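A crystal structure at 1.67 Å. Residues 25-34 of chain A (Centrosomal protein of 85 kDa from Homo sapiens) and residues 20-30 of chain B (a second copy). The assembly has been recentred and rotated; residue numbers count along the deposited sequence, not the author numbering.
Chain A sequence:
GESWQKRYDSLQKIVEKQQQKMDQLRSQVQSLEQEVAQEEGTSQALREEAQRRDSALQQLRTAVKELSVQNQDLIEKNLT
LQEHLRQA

Chain A, residues 25-34: LRSQVQSLEQ
Chain B (20-30) QKMDQLRSQVQ

Both stretches are helical throughout, with phi/psi near -64/-41, and both helices continue beyond each end. Backbone i to i+4 hydrogen bonds hold each turn, such as Val A29 N to Leu A25 O at 2.9 Å. The helices run in the same direction, crossing at 25° with axes 9.6 Å apart at closest approach. The register is in step: Leu A25 CA lies 6.3 Å from Leu B25 CA, and Val A29 CA lies 5.7 Å from Val B29 CA.

The contact is mainly apolar and buries 548 Å². No direct hydrogen bond crosses it. Leu A25 and Leu B25, both m,t, meet CB to CB at 3.9 Å. Leu A25 CD1 also reaches Met B22 CB at 4.2 Å. The two valines are both t, and Val A29 CG2 touches Val B29 CG2 at 3.5 Å. Leu A32 (m,t) places CD1 3.7 Å from Val B29 CG1.

Polar side chains flank these apolar contacts. Arg A26 (m,t,t, chi4 -88°) points CB away, but its end comes nearer; Leu B25 CD1 covers one guanidinium face. A water bridges the helices, donating to Glu A33 OE2 (2.8 Å) and weakly accepting from Gln B28 NE2 (3.4 Å). Within chain B, Arg B26 NH2 forms a salt bridge with Asp B23 OD1 at 2.8 Å, one turn back.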

# COMPACT_ATOMS: atom_id res chain seq x y z
N LEU A 25 -9.52 27.28 -8.92
CA LEU A 25 -9.80 25.88 -9.22
C LEU A 25 -8.55 25.18 -9.74
O LEU A 25 -8.29 24.03 -9.39
CB LEU A 25 -10.94 25.77 -10.23
CG LEU A 25 -12.34 26.08 -9.68
CD1 LEU A 25 -13.35 26.21 -10.80
CD2 LEU A 25 -12.77 25.01 -8.69
N ARG A 26 -7.77 25.86 -10.58
CA ARG A 26 -6.54 25.25 -11.09
C ARG A 26 -5.55 24.98 -9.97
O ARG A 26 -4.86 23.96 -9.98
CB ARG A 26 -5.91 26.14 -12.16
CG ARG A 26 -6.69 26.19 -13.47
CD ARG A 26 -5.80 26.68 -14.60
NE ARG A 26 -6.58 27.08 -15.77
CZ ARG A 26 -6.93 26.26 -16.75
NH1 ARG A 26 -6.59 24.98 -16.70
NH2 ARG A 26 -7.63 26.72 -17.78
N SER A 27 -5.44 25.90 -9.00
CA SER A 27 -4.55 25.67 -7.87
C SER A 27 -5.03 24.49 -7.03
O SER A 27 -4.22 23.66 -6.59
CB SER A 27 -4.42 26.92 -7.01
OG SER A 27 -3.66 27.92 -7.67
N GLN A 28 -6.34 24.41 -6.79
CA GLN A 28 -6.87 23.27 -6.05
C GLN A 28 -6.59 21.96 -6.78
O GLN A 28 -6.22 20.96 -6.16
CB GLN A 28 -8.38 23.45 -5.84
CG GLN A 28 -9.00 22.36 -4.97
CD GLN A 28 -10.48 22.57 -4.74
OE1 GLN A 28 -11.10 23.44 -5.36
NE2 GLN A 28 -11.06 21.77 -3.85
N VAL A 29 -6.75 21.95 -8.11
CA VAL A 29 -6.48 20.74 -8.87
C VAL A 29 -5.01 20.35 -8.73
O VAL A 29 -4.68 19.17 -8.53
CB VAL A 29 -6.88 20.93 -10.34
CG1 VAL A 29 -6.24 19.86 -11.21
CG2 VAL A 29 -8.39 20.90 -10.48
N GLN A 30 -4.11 21.33 -8.82
CA GLN A 30 -2.69 21.04 -8.66
C GLN A 30 -2.40 20.44 -7.30
O GLN A 30 -1.65 19.45 -7.18
CB GLN A 30 -1.87 22.32 -8.88
CG GLN A 30 -0.38 22.10 -9.00
CD GLN A 30 0.34 23.34 -9.49
OE1 GLN A 30 0.47 24.33 -8.76
NE2 GLN A 30 0.79 23.31 -10.74
N SER A 31 -2.98 21.01 -6.24
CA SER A 31 -2.80 20.46 -4.90
C SER A 31 -3.34 19.04 -4.81
O SER A 31 -2.74 18.18 -4.16
CB SER A 31 -3.48 21.36 -3.87
OG SER A 31 -2.80 22.60 -3.74
N LEU A 32 -4.49 18.78 -5.44
CA LEU A 32 -5.07 17.44 -5.40
C LEU A 32 -4.26 16.45 -6.23
O LEU A 32 -4.19 15.26 -5.88
CB LEU A 32 -6.52 17.47 -5.88
CG LEU A 32 -7.51 18.02 -4.86
CD1 LEU A 32 -8.85 18.34 -5.52
CD2 LEU A 32 -7.69 17.02 -3.72
N GLU A 33 -3.65 16.90 -7.32
CA GLU A 33 -2.78 16.01 -8.09
C GLU A 33 -1.53 15.65 -7.31
O GLU A 33 -1.02 14.53 -7.44
CB GLU A 33 -2.42 16.66 -9.43
CG GLU A 33 -3.60 16.73 -10.40
CD GLU A 33 -3.26 17.45 -11.69
OE1 GLU A 33 -2.38 18.33 -11.67
OE2 GLU A 33 -3.89 17.14 -12.73
N GLN A 34 -1.01 16.57 -6.49
CA GLN A 34 0.09 16.23 -5.60
C GLN A 34 -0.35 15.24 -4.54
O GLN A 34 0.38 14.30 -4.20
CB GLN A 34 0.64 17.51 -4.95
CG GLN A 34 1.49 17.27 -3.70
CD GLN A 34 2.90 16.81 -4.01
OE1 GLN A 34 3.72 17.56 -4.54
NE2 GLN A 34 3.19 15.55 -3.68
N GLN B 20 -17.60 26.97 -19.09
CA GLN B 20 -17.39 25.58 -19.49
C GLN B 20 -16.08 25.04 -18.93
O GLN B 20 -16.03 23.92 -18.42
CB GLN B 20 -17.42 25.47 -21.01
CG GLN B 20 -17.56 24.05 -21.52
CD GLN B 20 -17.89 23.99 -23.00
OE1 GLN B 20 -18.04 25.03 -23.66
NE2 GLN B 20 -18.00 22.78 -23.54
N LYS B 21 -15.01 25.85 -18.99
CA LYS B 21 -13.75 25.45 -18.38
C LYS B 21 -13.90 25.26 -16.87
O LYS B 21 -13.35 24.32 -16.30
CB LYS B 21 -12.67 26.48 -18.69
CG LYS B 21 -11.33 26.22 -18.00
CD LYS B 21 -10.76 24.85 -18.36
CE LYS B 21 -10.56 24.71 -19.86
NZ LYS B 21 -10.00 23.37 -20.21
N MET B 22 -14.65 26.15 -16.21
CA MET B 22 -14.85 26.02 -14.77
C MET B 22 -15.64 24.76 -14.45
O MET B 22 -15.35 24.08 -13.45
CB MET B 22 -15.58 27.25 -14.22
CG MET B 22 -14.85 28.55 -14.47
SD MET B 22 -15.89 29.96 -14.02
CE MET B 22 -15.96 29.75 -12.24
N ASP B 23 -16.64 24.43 -15.27
CA ASP B 23 -17.37 23.18 -15.08
C ASP B 23 -16.43 21.98 -15.17
O ASP B 23 -16.53 21.04 -14.37
CB ASP B 23 -18.47 23.05 -16.14
CG ASP B 23 -19.63 24.00 -15.89
OD1 ASP B 23 -19.70 24.58 -14.79
OD2 ASP B 23 -20.47 24.15 -16.80
N GLN B 24 -15.51 22.00 -16.13
CA GLN B 24 -14.57 20.90 -16.27
C GLN B 24 -13.64 20.81 -15.07
O GLN B 24 -13.34 19.71 -14.59
CB GLN B 24 -13.79 21.06 -17.57
CG GLN B 24 -14.67 20.89 -18.81
CD GLN B 24 -14.07 21.48 -20.07
OE1 GLN B 24 -12.93 21.95 -20.08
NE2 GLN B 24 -14.84 21.48 -21.15
N LEU B 25 -13.19 21.96 -14.56
CA LEU B 25 -12.29 21.96 -13.42
C LEU B 25 -12.99 21.49 -12.15
O LEU B 25 -12.40 20.75 -11.35
CB LEU B 25 -11.70 23.36 -13.22
CG LEU B 25 -10.71 23.83 -14.28
CD1 LEU B 25 -10.41 25.31 -14.15
CD2 LEU B 25 -9.42 23.02 -14.19
N ARG B 26 -14.25 21.89 -11.95
CA ARG B 26 -15.00 21.40 -10.80
C ARG B 26 -15.18 19.90 -10.87
O ARG B 26 -15.08 19.20 -9.85
CB ARG B 26 -16.36 22.09 -10.72
CG ARG B 26 -16.35 23.47 -10.08
CD ARG B 26 -17.76 24.02 -9.96
NE ARG B 26 -18.27 24.53 -11.23
CZ ARG B 26 -18.37 25.82 -11.54
NH1 ARG B 26 -17.99 26.74 -10.66
NH2 ARG B 26 -18.84 26.19 -12.72
N SER B 27 -15.47 19.37 -12.06
CA SER B 27 -15.59 17.92 -12.20
C SER B 27 -14.26 17.23 -11.92
O SER B 27 -14.23 16.17 -11.28
CB SER B 27 -16.09 17.58 -13.61
OG SER B 27 -16.30 16.19 -13.76
N GLN B 28 -13.16 17.82 -12.38
CA GLN B 28 -11.84 17.24 -12.12
C GLN B 28 -11.52 17.23 -10.63
O GLN B 28 -10.96 16.25 -10.12
CB GLN B 28 -10.78 18.00 -12.91
CG GLN B 28 -9.39 17.39 -12.83
CD GLN B 28 -8.40 18.08 -13.74
OE1 GLN B 28 -8.66 19.16 -14.27
NE2 GLN B 28 -7.24 17.45 -13.93
N VAL B 29 -11.87 18.30 -9.92
CA VAL B 29 -11.65 18.34 -8.47
C VAL B 29 -12.36 17.18 -7.79
O VAL B 29 -11.80 16.48 -6.95
CB VAL B 29 -12.10 19.69 -7.90
CG1 VAL B 29 -12.18 19.62 -6.38
CG2 VAL B 29 -11.16 20.81 -8.34
N GLN B 30 -13.63 16.97 -8.16
CA GLN B 30 -14.41 15.88 -7.57
C GLN B 30 -13.77 14.53 -7.86
O GLN B 30 -13.66 13.67 -6.97
CB GLN B 30 -15.84 15.95 -8.10
CG GLN B 30 -16.88 15.30 -7.22
CD GLN B 30 -18.28 15.78 -7.55
OE1 GLN B 30 -18.45 16.81 -8.21
NE2 GLN B 30 -19.29 15.06 -7.08
O HOH W 1 -4.22 18.43 -15.19